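Side-chain contacts in isocitrate dehydrogenase [NAD] subunit 2, mitochondrial (Saccharomyces cerevisiae, PDB 3BLX), which catalyses the NAD(+)-dependent oxidative decarboxylation of isocitrate to 2-oxoglutarate in the citric acid cycle and also binds 5'-untranslated leaders of mitochondrial mRNAs: residues K42-A47 and L300-M305; G198-V203 and V241-Y246; D222-K227 and S233-A238. All coordinates share one frame; numbering follows the deposited sequence.

Contact 1 of 3, residues K42-A47 and L300-M305; sequences KIFSAA and LSSVMM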
ATOM      1  N   LYS B  42     -51.636  32.529  19.743  1.00 83.35           N
ATOM      2  CA  LYS B  42     -52.055  33.762  20.413  1.00 73.34           C
ATOM      3  C   LYS B  42     -52.480  34.865  19.437  1.00 89.02           C
ATOM      4  O   LYS B  42     -53.242  35.767  19.794  1.00 85.41           O
ATOM      5  CB  LYS B  42     -50.935  34.291  21.322  1.00 69.51           C
ATOM      6  CG  LYS B  42     -50.654  33.444  22.564  1.00 95.67           C
ATOM      7  CD  LYS B  42     -49.656  34.129  23.516  1.00 91.41           C
ATOM      8  CE  LYS B  42     -49.420  33.292  24.766  1.00 93.44           C
ATOM      9  NZ  LYS B  42     -48.488  33.971  25.710  1.00 80.76           N
ATOM     10  N   ILE B  43     -51.965  34.798  18.214  1.00 89.36           N
ATOM     11  CA  ILE B  43     -52.293  35.767  17.177  1.00 66.97           C
ATOM     12  C   ILE B  43     -53.453  35.255  16.334  1.00 77.76           C
ATOM     13  O   ILE B  43     -54.126  36.021  15.658  1.00 74.73           O
ATOM     14  CB  ILE B  43     -51.080  36.042  16.283  1.00 59.07           C
ATOM     15  CG1 ILE B  43     -49.931  36.601  17.116  1.00 75.23           C
ATOM     16  CG2 ILE B  43     -51.407  37.014  15.192  1.00 47.71           C
ATOM     17  CD1 ILE B  43     -48.798  37.164  16.281  1.00 58.03           C
ATOM     18  N   PHE B  44     -53.696  33.953  16.386  1.00 80.08           N
ATOM     19  CA  PHE B  44     -54.807  33.364  15.649  1.00 88.32           C
ATOM     20  C   PHE B  44     -56.072  33.444  16.497  1.00 98.83           C
ATOM     21  O   PHE B  44     -57.181  33.592  15.973  1.00 92.84           O
ATOM     22  CB  PHE B  44     -54.492  31.913  15.236  1.00 94.91           C
ATOM     23  CG  PHE B  44     -54.023  31.765  13.797  1.00 84.16           C
ATOM     24  CD1 PHE B  44     -53.066  32.617  13.265  1.00 77.88           C
ATOM     25  CD2 PHE B  44     -54.530  30.763  12.986  1.00 86.13           C
ATOM     26  CE1 PHE B  44     -52.641  32.480  11.955  1.00 46.26           C
ATOM     27  CE2 PHE B  44     -54.100  30.628  11.677  1.00 63.77           C
ATOM     28  CZ  PHE B  44     -53.160  31.491  11.167  1.00 53.34           C
ATOM     29  N   SER B  45     -55.895  33.358  17.814  1.00103.85           N
ATOM     30  CA  SER B  45     -57.004  33.531  18.748  1.00103.96           C
ATOM     31  C   SER B  45     -57.376  35.014  18.838  1.00 99.78           C
ATOM     32  O   SER B  45     -58.551  35.374  18.747  1.00 94.92           O
ATOM     33  CB  SER B  45     -56.648  32.976  20.134  1.00 88.54           C
ATOM     34  OG  SER B  45     -57.796  32.866  20.967  1.00100.13           O
ATOM     35  N   ALA B  46     -56.362  35.865  18.985  1.00 93.24           N
ATOM     36  CA  ALA B  46     -56.554  37.314  19.100  1.00 75.35           C
ATOM     37  C   ALA B  46     -57.146  37.996  17.864  1.00 87.12           C
ATOM     38  O   ALA B  46     -57.657  39.108  17.960  1.00113.41           O
ATOM     39  CB  ALA B  46     -55.248  37.993  19.494  1.00 79.14           C
ATOM     40  N   ALA B  47     -57.074  37.349  16.707  1.00 95.14           N
ATOM     41  CA  ALA B  47     -57.674  37.905  15.492  1.00 93.95           C
ATOM     42  C   ALA B  47     -58.953  37.155  15.169  1.00 90.44           C
ATOM     43  O   ALA B  47     -59.569  37.369  14.123  1.00 69.92           O
ATOM     44  CB  ALA B  47     -56.709  37.815  14.332  1.00 98.05           C
ATOM     45  N   LEU B 300     -45.718  33.929   8.621  1.00 48.03           N
ATOM     46  CA  LEU B 300     -45.959  34.166   7.215  1.00 48.55           C
ATOM     47  C   LEU B 300     -46.386  32.897   6.510  1.00 47.74           C
ATOM     48  O   LEU B 300     -47.048  32.963   5.482  1.00 44.45           O
ATOM     49  CB  LEU B 300     -44.725  34.773   6.549  1.00 46.15           C
ATOM     50  CG  LEU B 300     -44.489  36.224   6.953  1.00 44.45           C
ATOM     51  CD1 LEU B 300     -43.090  36.681   6.634  1.00 37.95           C
ATOM     52  CD2 LEU B 300     -45.510  37.090   6.251  1.00 43.39           C
ATOM     53  N   SER B 301     -46.017  31.745   7.066  1.00 39.95           N
ATOM     54  CA  SER B 301     -46.465  30.470   6.513  1.00 45.47           C
ATOM     55  C   SER B 301     -47.916  30.278   6.886  1.00 47.80           C
ATOM     56  O   SER B 301     -48.651  29.583   6.195  1.00 48.85           O
ATOM     57  CB  SER B 301     -45.639  29.290   7.043  1.00 50.73           C
ATOM     58  OG  SER B 301     -44.248  29.490   6.872  1.00 40.11           O
ATOM     59  N   SER B 302     -48.313  30.890   8.001  1.00 56.45           N
ATOM     60  CA  SER B 302     -49.705  30.881   8.451  1.00 60.77           C
ATOM     61  C   SER B 302     -50.546  31.606   7.418  1.00 57.30           C
ATOM     62  O   SER B 302     -51.605  31.129   7.010  1.00 42.00           O
ATOM     63  CB  SER B 302     -49.857  31.606   9.789  1.00 46.42           C
ATOM     64  OG  SER B 302     -48.800  31.302  10.662  1.00 68.15           O
ATOM     65  N   VAL B 303     -50.061  32.772   7.012  1.00 33.89           N
ATOM     66  CA  VAL B 303     -50.696  33.523   5.954  1.00 51.98           C
ATOM     67  C   VAL B 303     -50.891  32.664   4.718  1.00 58.12           C
ATOM     68  O   VAL B 303     -51.989  32.601   4.171  1.00 62.20           O
ATOM     69  CB  VAL B 303     -49.855  34.723   5.552  1.00 51.00           C
ATOM     70  CG1 VAL B 303     -50.566  35.501   4.494  1.00 48.21           C
ATOM     71  CG2 VAL B 303     -49.586  35.578   6.748  1.00 49.50           C
ATOM     72  N   MET B 304     -49.823  32.011   4.270  1.00 49.44           N
ATOM     73  CA  MET B 304     -49.908  31.159   3.092  1.00 56.78           C
ATOM     74  C   MET B 304     -50.938  30.056   3.282  1.00 46.23           C
ATOM     75  O   MET B 304     -51.636  29.678   2.343  1.00 44.51           O
ATOM     76  CB  MET B 304     -48.555  30.525   2.769  1.00 53.59           C
ATOM     77  CG  MET B 304     -47.446  31.487   2.388  1.00 55.96           C
ATOM     78  SD  MET B 304     -45.930  30.615   1.860  1.00 46.13           S
ATOM     79  CE  MET B 304     -46.462  30.073   0.242  1.00 52.92           C
ATOM     80  N   MET B 305     -51.010  29.533   4.501  1.00 49.93           N
ATOM     81  CA  MET B 305     -51.968  28.487   4.842  1.00 53.67           C
ATOM     82  C   MET B 305     -53.413  29.018   4.810  1.00 72.69           C
ATOM     83  O   MET B 305     -54.299  28.415   4.191  1.00 65.49           O
ATOM     84  CB  MET B 305     -51.637  27.896   6.206  1.00 44.97           C
ATOM     85  CG  MET B 305     -52.485  26.701   6.568  1.00 49.85           C
ATOM     86  SD  MET B 305     -52.224  26.128   8.237  1.00 53.23           S
ATOM     87  CE  MET B 305     -52.478  27.635   9.193  1.00 69.32           C
TER
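A first torsion of -99° in Phe44 carries its ring toward Ser302 in residues 300-305, and in Met305 an extended chain, with CG anti to the backbone N (chi1 -174°), ends in a turn at the last torsion (chi3 53°) that swings the methyl CE toward the same ring. The contact is apolar and confined to three residues. Ser302 CB lies 3.6 Å from Phe44 CZ and equally far from CE1, so the ring meets the serine by its methylene carbon, obliquely. Met305 CE comes to 4.2 Å from Phe44 CE2, a looser approach, again oblique to the ring. The hydroxyl of Ser302 takes another route: OG is hydrogen-bonded to Leu298 O, one turn back in the same helix. Between the backbones the nearest CA atoms, those of Phe44 and Ser302, are 9.2 Å apart, and the phenyl ring spans this gap. Trp53, whose ring meets that of Phe44, and Ile318 of helix 312-326 add to its surroundings. The arrangement is typical of a buried helix-helix layer in an alpha/beta fold: helix 33-45 is joined to helix 296-309, whose Met305 also rests on strand 82-85 of the mixed sheet.

Contact 2 of 3, residues G198-V203 and V241-Y246; sequences GLFVNV and VCPNLY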
ATOM      1  N   GLY B 198     -34.810  19.663 -21.860  1.00 40.04           N
ATOM      2  CA  GLY B 198     -35.662  19.677 -23.027  1.00 33.72           C
ATOM      3  C   GLY B 198     -37.047  19.114 -22.744  1.00 44.93           C
ATOM      4  O   GLY B 198     -38.016  19.565 -23.337  1.00 51.47           O
ATOM      5  N   LEU B 199     -37.156  18.125 -21.853  1.00 37.39           N
ATOM      6  CA  LEU B 199     -38.453  17.504 -21.598  1.00 36.30           C
ATOM      7  C   LEU B 199     -39.287  18.401 -20.710  1.00 42.51           C
ATOM      8  O   LEU B 199     -40.503  18.504 -20.860  1.00 51.51           O
ATOM      9  CB  LEU B 199     -38.285  16.106 -20.978  1.00 33.53           C
ATOM     10  CG  LEU B 199     -39.496  15.438 -20.325  1.00 30.18           C
ATOM     11  CD1 LEU B 199     -39.279  13.954 -20.277  1.00 45.45           C
ATOM     12  CD2 LEU B 199     -39.746  15.961 -18.914  1.00 42.04           C
ATOM     13  N   PHE B 200     -38.616  19.054 -19.775  1.00 45.85           N
ATOM     14  CA  PHE B 200     -39.273  19.945 -18.847  1.00 36.61           C
ATOM     15  C   PHE B 200     -39.821  21.156 -19.575  1.00 39.85           C
ATOM     16  O   PHE B 200     -40.932  21.556 -19.309  1.00 33.43           O
ATOM     17  CB  PHE B 200     -38.292  20.376 -17.775  1.00 27.32           C
ATOM     18  CG  PHE B 200     -38.931  21.031 -16.593  1.00 27.61           C
ATOM     19  CD1 PHE B 200     -39.583  20.273 -15.633  1.00 37.77           C
ATOM     20  CD2 PHE B 200     -38.859  22.401 -16.424  1.00 24.57           C
ATOM     21  CE1 PHE B 200     -40.169  20.871 -14.517  1.00 33.02           C
ATOM     22  CE2 PHE B 200     -39.439  23.007 -15.313  1.00 39.37           C
ATOM     23  CZ  PHE B 200     -40.096  22.235 -14.356  1.00 34.87           C
ATOM     24  N   VAL B 201     -39.040  21.726 -20.494  1.00 44.09           N
ATOM     25  CA  VAL B 201     -39.476  22.870 -21.294  1.00 26.57           C
ATOM     26  C   VAL B 201     -40.619  22.500 -22.245  1.00 35.57           C
ATOM     27  O   VAL B 201     -41.556  23.259 -22.392  1.00 39.85           O
ATOM     28  CB  VAL B 201     -38.314  23.488 -22.106  1.00 42.26           C
ATOM     29  CG1 VAL B 201     -38.850  24.461 -23.158  1.00 32.84           C
ATOM     30  CG2 VAL B 201     -37.335  24.197 -21.183  1.00 32.72           C
ATOM     31  N   ASN B 202     -40.550  21.333 -22.879  1.00 40.57           N
ATOM     32  CA  ASN B 202     -41.610  20.890 -23.780  1.00 41.30           C
ATOM     33  C   ASN B 202     -42.925  20.727 -23.056  1.00 38.57           C
ATOM     34  O   ASN B 202     -43.963  21.060 -23.583  1.00 39.38           O
ATOM     35  CB  ASN B 202     -41.266  19.574 -24.492  1.00 45.26           C
ATOM     36  CG  ASN B 202     -40.247  19.754 -25.599  1.00 72.82           C
ATOM     37  OD1 ASN B 202     -39.890  20.879 -25.954  1.00 43.89           O
ATOM     38  ND2 ASN B 202     -39.766  18.639 -26.144  1.00 94.78           N
ATOM     39  N   VAL B 203     -42.874  20.191 -21.850  1.00 43.52           N
ATOM     40  CA  VAL B 203     -44.064  20.001 -21.046  1.00 37.67           C
ATOM     41  C   VAL B 203     -44.680  21.363 -20.691  1.00 51.91           C
ATOM     42  O   VAL B 203     -45.898  21.507 -20.604  1.00 44.77           O
ATOM     43  CB  VAL B 203     -43.708  19.220 -19.774  1.00 34.94           C
ATOM     44  CG1 VAL B 203     -44.692  19.496 -18.663  1.00 32.65           C
ATOM     45  CG2 VAL B 203     -43.652  17.766 -20.069  1.00 41.60           C
ATOM     46  N   VAL B 241     -40.761  28.486 -12.315  1.00 20.38           N
ATOM     47  CA  VAL B 241     -40.645  27.058 -11.999  1.00 33.09           C
ATOM     48  C   VAL B 241     -39.314  26.448 -12.434  1.00 25.47           C
ATOM     49  O   VAL B 241     -38.748  26.823 -13.437  1.00 24.11           O
ATOM     50  CB  VAL B 241     -41.706  26.223 -12.668  1.00 21.60           C
ATOM     51  CG1 VAL B 241     -42.737  25.817 -11.694  1.00 24.89           C
ATOM     52  CG2 VAL B 241     -42.243  26.945 -13.867  1.00 16.69           C
ATOM     53  N   CYS B 242     -38.840  25.458 -11.703  1.00 42.69           N
ATOM     54  CA  CYS B 242     -37.644  24.740 -12.147  1.00 40.90           C
ATOM     55  C   CYS B 242     -37.703  23.293 -11.743  1.00 31.79           C
ATOM     56  O   CYS B 242     -38.480  22.917 -10.843  1.00 28.82           O
ATOM     57  CB  CYS B 242     -36.394  25.385 -11.576  1.00 36.83           C
ATOM     58  SG  CYS B 242     -36.345  25.353  -9.782  1.00 35.78           S
ATOM     59  N   PRO B 243     -36.893  22.455 -12.411  1.00 47.26           N
ATOM     60  CA  PRO B 243     -36.789  21.035 -12.041  1.00 46.18           C
ATOM     61  C   PRO B 243     -36.140  20.911 -10.667  1.00 34.18           C
ATOM     62  O   PRO B 243     -35.482  21.853 -10.211  1.00 29.48           O
ATOM     63  CB  PRO B 243     -35.884  20.443 -13.119  1.00 39.34           C
ATOM     64  CG  PRO B 243     -35.828  21.459 -14.221  1.00 40.80           C
ATOM     65  CD  PRO B 243     -36.054  22.791 -13.575  1.00 43.75           C
ATOM     66  N   ASN B 244     -36.342  19.780 -10.003  1.00 33.65           N
ATOM     67  CA  ASN B 244     -35.848  19.619  -8.632  1.00 41.78           C
ATOM     68  C   ASN B 244     -34.346  19.938  -8.454  1.00 52.84           C
ATOM     69  O   ASN B 244     -33.939  20.450  -7.408  1.00 42.13           O
ATOM     70  CB  ASN B 244     -36.188  18.217  -8.111  1.00 46.07           C
ATOM     71  CG  ASN B 244     -35.496  17.898  -6.802  1.00 61.81           C
ATOM     72  OD1 ASN B 244     -34.540  17.122  -6.779  1.00 84.40           O
ATOM     73  ND2 ASN B 244     -35.958  18.507  -5.709  1.00 41.25           N
ATOM     74  N   LEU B 245     -33.549  19.652  -9.491  1.00 39.44           N
ATOM     75  CA  LEU B 245     -32.105  19.881  -9.513  1.00 49.88           C
ATOM     76  C   LEU B 245     -31.592  21.244  -9.002  1.00 49.11           C
ATOM     77  O   LEU B 245     -30.666  21.314  -8.191  1.00 57.93           O
ATOM     78  CB  LEU B 245     -31.578  19.625 -10.925  1.00 50.55           C
ATOM     79  CG  LEU B 245     -30.103  19.200 -10.951  1.00 84.78           C
ATOM     80  CD1 LEU B 245     -29.949  17.736 -10.528  1.00 80.99           C
ATOM     81  CD2 LEU B 245     -29.460  19.432 -12.312  1.00 76.88           C
ATOM     82  N   TYR B 246     -32.185  22.325  -9.488  1.00 57.76           N
ATOM     83  CA  TYR B 246     -31.709  23.655  -9.159  1.00 54.38           C
ATOM     84  C   TYR B 246     -32.589  24.320  -8.111  1.00 55.98           C
ATOM     85  O   TYR B 246     -32.300  25.425  -7.660  1.00 51.36           O
ATOM     86  CB  TYR B 246     -31.704  24.537 -10.403  1.00 65.54           C
ATOM     87  CG  TYR B 246     -31.412  23.813 -11.687  1.00 64.64           C
ATOM     88  CD1 TYR B 246     -30.131  23.374 -11.975  1.00 55.90           C
ATOM     89  CD2 TYR B 246     -32.419  23.589 -12.625  1.00 68.79           C
ATOM     90  CE1 TYR B 246     -29.861  22.712 -13.154  1.00 84.73           C
ATOM     91  CE2 TYR B 246     -32.161  22.924 -13.811  1.00 61.01           C
ATOM     92  CZ  TYR B 246     -30.880  22.487 -14.066  1.00 82.08           C
ATOM     93  OH  TYR B 246     -30.603  21.826 -15.240  1.00 84.62           O
TER
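The end of strand 238-242, where the chain turns through Pro243 into helix 244-258, is covered here by helix 195-208, the helix of a beta-alpha-beta crossover between the adjacent parallel strands 183-188 and 215-220. Phe200 carries the whole contact from the helix side. Its CG is anti to the backbone N (chi1 -166°), which sends the ring out toward Pro243 and lays one face against the pyrrolidine. The geometry is that of a CH-pi contact: Pro243 CG stands 3.9 Å from the centroid of the Phe200 ring and only 12° off its normal. Pro243 CD reaches Phe200 CE2 at 3.8 Å, and Pro243 N also lies over the face, 3.8 Å from Phe200 CZ. Toward the strand, the same ring also meets backbone atoms of Cys242 and Val241. Phe200 CZ is 3.7 Å from Cys242 C, approached obliquely, while Val241 O sits near the ring plane at the edge, 4.3 Å from Phe200 CE2. Cys242 itself points its CB away from the helix, and its side chain lies about 4 Å from that of Arg135, which by similarity probably binds substrate; the packed face and the face toward this probable site are therefore distinct. Phe200 is further enclosed by Ser165 and Ile169 of helix 162-178 and by Val186 of strand 183-188. Backbone hydrogen bonds tie Val241 to Ile185 and Val187, and Cys242 to Ile134, so strand 238-242 runs between strands 183-188 and 130-136 beneath the two helices.

Contact 3 of 3, residues D222-K227 and S233-A238; sequences DNSVLK and SAYTDA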
ATOM      1  N   ASP B 222     -28.280  30.187 -15.931  1.00 32.90           N
ATOM      2  CA  ASP B 222     -27.178  31.164 -15.936  1.00 34.04           C
ATOM      3  C   ASP B 222     -27.700  32.601 -16.010  1.00 37.16           C
ATOM      4  O   ASP B 222     -27.264  33.461 -15.259  1.00 41.76           O
ATOM      5  CB  ASP B 222     -26.242  30.983 -17.134  1.00 43.51           C
ATOM      6  CG  ASP B 222     -25.711  29.572 -17.287  1.00 71.38           C
ATOM      7  OD1 ASP B 222     -26.469  28.609 -17.061  1.00 83.49           O
ATOM      8  OD2 ASP B 222     -24.528  29.435 -17.674  1.00 69.06           O
ATOM      9  N   ASN B 223     -28.614  32.867 -16.941  1.00 34.03           N
ATOM     10  CA  ASN B 223     -29.087  34.227 -17.163  1.00 36.21           C
ATOM     11  C   ASN B 223     -29.965  34.695 -16.007  1.00 37.57           C
ATOM     12  O   ASN B 223     -29.848  35.817 -15.515  1.00 35.90           O
ATOM     13  CB  ASN B 223     -29.835  34.341 -18.497  1.00 39.81           C
ATOM     14  CG  ASN B 223     -28.951  34.026 -19.702  1.00 55.11           C
ATOM     15  OD1 ASN B 223     -27.737  34.268 -19.693  1.00 62.09           O
ATOM     16  ND2 ASN B 223     -29.566  33.487 -20.754  1.00 55.81           N
ATOM     17  N   SER B 224     -30.844  33.818 -15.567  1.00 27.31           N
ATOM     18  CA  SER B 224     -31.702  34.125 -14.450  1.00 27.11           C
ATOM     19  C   SER B 224     -30.920  34.583 -13.249  1.00 40.03           C
ATOM     20  O   SER B 224     -31.306  35.565 -12.635  1.00 47.40           O
ATOM     21  CB  SER B 224     -32.535  32.918 -14.060  1.00 34.95           C
ATOM     22  OG  SER B 224     -33.349  32.503 -15.137  1.00 56.25           O
ATOM     23  N   VAL B 225     -29.838  33.896 -12.877  1.00 25.64           N
ATOM     24  CA  VAL B 225     -29.150  34.358 -11.685  1.00 27.57           C
ATOM     25  C   VAL B 225     -28.435  35.670 -11.925  1.00 30.33           C
ATOM     26  O   VAL B 225     -28.361  36.488 -11.019  1.00 51.11           O
ATOM     27  CB  VAL B 225     -28.290  33.292 -10.896  1.00 35.73           C
ATOM     28  CG1 VAL B 225     -28.679  31.860 -11.252  1.00 29.10           C
ATOM     29  CG2 VAL B 225     -26.813  33.540 -11.014  1.00 25.66           C
ATOM     30  N   LEU B 226     -27.964  35.903 -13.148  1.00 33.31           N
ATOM     31  CA  LEU B 226     -27.284  37.152 -13.458  1.00 27.86           C
ATOM     32  C   LEU B 226     -28.280  38.298 -13.366  1.00 36.63           C
ATOM     33  O   LEU B 226     -27.976  39.349 -12.811  1.00 40.32           O
ATOM     34  CB  LEU B 226     -26.702  37.104 -14.855  1.00 33.42           C
ATOM     35  CG  LEU B 226     -25.413  37.876 -15.142  1.00 38.67           C
ATOM     36  CD1 LEU B 226     -25.592  38.538 -16.463  1.00 34.77           C
ATOM     37  CD2 LEU B 226     -25.048  38.910 -14.087  1.00 25.14           C
ATOM     38  N   LYS B 227     -29.480  38.087 -13.894  1.00 28.20           N
ATOM     39  CA  LYS B 227     -30.478  39.134 -13.897  1.00 32.15           C
ATOM     40  C   LYS B 227     -31.001  39.389 -12.490  1.00 38.12           C
ATOM     41  O   LYS B 227     -30.931  40.512 -11.990  1.00 39.98           O
ATOM     42  CB  LYS B 227     -31.634  38.786 -14.830  1.00 44.68           C
ATOM     43  CG  LYS B 227     -31.267  38.755 -16.314  1.00 47.23           C
ATOM     44  CD  LYS B 227     -32.552  38.655 -17.147  1.00 70.30           C
ATOM     45  CE  LYS B 227     -32.255  38.626 -18.646  1.00 97.82           C
ATOM     46  NZ  LYS B 227     -33.501  38.616 -19.473  1.00 90.81           N
ATOM     47  N   SER B 233     -36.073  43.290  -8.786  1.00 46.57           N
ATOM     48  CA  SER B 233     -37.429  43.794  -9.017  1.00 48.16           C
ATOM     49  C   SER B 233     -37.990  43.331 -10.375  1.00 53.38           C
ATOM     50  O   SER B 233     -39.214  43.201 -10.546  1.00 41.29           O
ATOM     51  CB  SER B 233     -37.482  45.316  -8.869  1.00 39.52           C
ATOM     52  OG  SER B 233     -36.683  45.967  -9.851  1.00 53.67           O
ATOM     53  N   ALA B 234     -37.084  43.054 -11.315  1.00 35.37           N
ATOM     54  CA  ALA B 234     -37.445  42.651 -12.669  1.00 38.86           C
ATOM     55  C   ALA B 234     -38.238  41.345 -12.726  1.00 47.43           C
ATOM     56  O   ALA B 234     -38.713  40.939 -13.788  1.00 49.98           O
ATOM     57  CB  ALA B 234     -36.197  42.531 -13.508  1.00 42.51           C
ATOM     58  N   TYR B 235     -38.383  40.688 -11.581  1.00 35.92           N
ATOM     59  CA  TYR B 235     -39.035  39.384 -11.538  1.00 41.21           C
ATOM     60  C   TYR B 235     -40.264  39.375 -10.658  1.00 37.63           C
ATOM     61  O   TYR B 235     -40.875  38.328 -10.458  1.00 38.68           O
ATOM     62  CB  TYR B 235     -38.050  38.291 -11.075  1.00 33.53           C
ATOM     63  CG  TYR B 235     -37.079  37.840 -12.147  1.00 54.60           C
ATOM     64  CD1 TYR B 235     -35.864  38.480 -12.321  1.00 40.99           C
ATOM     65  CD2 TYR B 235     -37.389  36.778 -12.993  1.00 51.53           C
ATOM     66  CE1 TYR B 235     -34.987  38.072 -13.303  1.00 50.54           C
ATOM     67  CE2 TYR B 235     -36.508  36.363 -13.970  1.00 55.29           C
ATOM     68  CZ  TYR B 235     -35.309  37.008 -14.115  1.00 52.77           C
ATOM     69  OH  TYR B 235     -34.428  36.593 -15.081  1.00 64.60           O
ATOM     70  N   THR B 236     -40.642  40.541 -10.145  1.00 49.29           N
ATOM     71  CA  THR B 236     -41.799  40.618  -9.255  1.00 57.20           C
ATOM     72  C   THR B 236     -43.142  40.546  -9.979  1.00 38.86           C
ATOM     73  O   THR B 236     -44.183  40.567  -9.352  1.00 48.10           O
ATOM     74  CB  THR B 236     -41.753  41.853  -8.360  1.00 48.63           C
ATOM     75  OG1 THR B 236     -42.163  42.968  -9.119  1.00 46.78           O
ATOM     76  CG2 THR B 236     -40.330  42.095  -7.851  1.00 66.55           C
ATOM     77  N   ASP B 237     -43.110  40.431 -11.297  1.00 45.15           N
ATOM     78  CA  ASP B 237     -44.312  40.176 -12.083  1.00 50.72           C
ATOM     79  C   ASP B 237     -44.311  38.751 -12.616  1.00 51.82           C
ATOM     80  O   ASP B 237     -45.026  38.425 -13.562  1.00 52.08           O
ATOM     81  CB  ASP B 237     -44.378  41.137 -13.270  1.00 50.95           C
ATOM     82  CG  ASP B 237     -43.147  41.036 -14.176  1.00 71.16           C
ATOM     83  OD1 ASP B 237     -42.007  41.039 -13.657  1.00 65.98           O
ATOM     84  OD2 ASP B 237     -43.309  40.967 -15.414  1.00 61.90           O
ATOM     85  N   ALA B 238     -43.491  37.897 -12.029  1.00 55.23           N
ATOM     86  CA  ALA B 238     -43.349  36.549 -12.550  1.00 35.68           C
ATOM     87  C   ALA B 238     -43.327  35.499 -11.477  1.00 38.30           C
ATOM     88  O   ALA B 238     -42.993  35.750 -10.317  1.00 46.28           O
ATOM     89  CB  ALA B 238     -42.119  36.435 -13.392  1.00 35.68           C
TER
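Van der Waals contacts join Tyr235 to Lys227, and they involve the phenol end of the ring rather than its faces. Lys227 CB lies at the ring edge, in its plane, 3.8 Å from Tyr235 CE1. Farther along the lysine, CD comes to 3.5 Å from Tyr235 OH, so the aliphatic chain passes across the end of the phenol, the two side chains crossing at about a right angle. The lysine torsions account for this: CG is anti to the carbonyl carbon (chi1 -67°) and the chain is extended beyond it. Ser224 closes on the same oxygen with its backbone, CA being 3.7 Å from Tyr235 OH.

Polar interactions converge on Glu219, which lies outside both segments. Tyr235 OH is hydrogen-bonded to Glu219 OE1, and the other carboxylate oxygen, Glu219 OE2, takes a salt bridge from Lys227 NZ, so this one outside acid holds both side chains. Ser224 OG, 4.2 Å from Tyr235 OH, bonds weakly to Leu220 O instead. With a phenylalanine in place of Tyr235, Glu219 OE1 would probably be left without its phenol partner and a gap would be likely to open beside Lys227 CD.

Backbone bonds shape the loop that presents the ring. Thr236 N bonds to Ser233 O at 3.0 Å, and Ala238 N to Tyr235 O at 3.1 Å closes a type I beta turn leading into strand 238-242.

These contacts belong to a beta-alpha-beta crossover from strand 215-220 through helix 221-230 to strand 238-242, with parallel strand 183-188 between the two. Near the start of this helix stands Asp222, which by similarity probably binds magnesium and substrate.

All three contacts are largely buried, but only contact 3 includes an exposed touching residue, Lys227. Contact 1 joins two helices distant in sequence and lies away from the annotated sites; its centre is about 34 Å from that of contact 2 and about 30 Å from that of contact 3. Contacts 2 and 3 are closer, about 17 Å between centres, and lie at the two ends of strand 238-242, with strand 183-188 touched by an aromatic ring from each. An aromatic ring is central in every case, but its use differs: oblique apolar contact in contact 1, a face on proline in contact 2, and an edge and hydroxyl in contact 3, where a shared carboxylate adds charge.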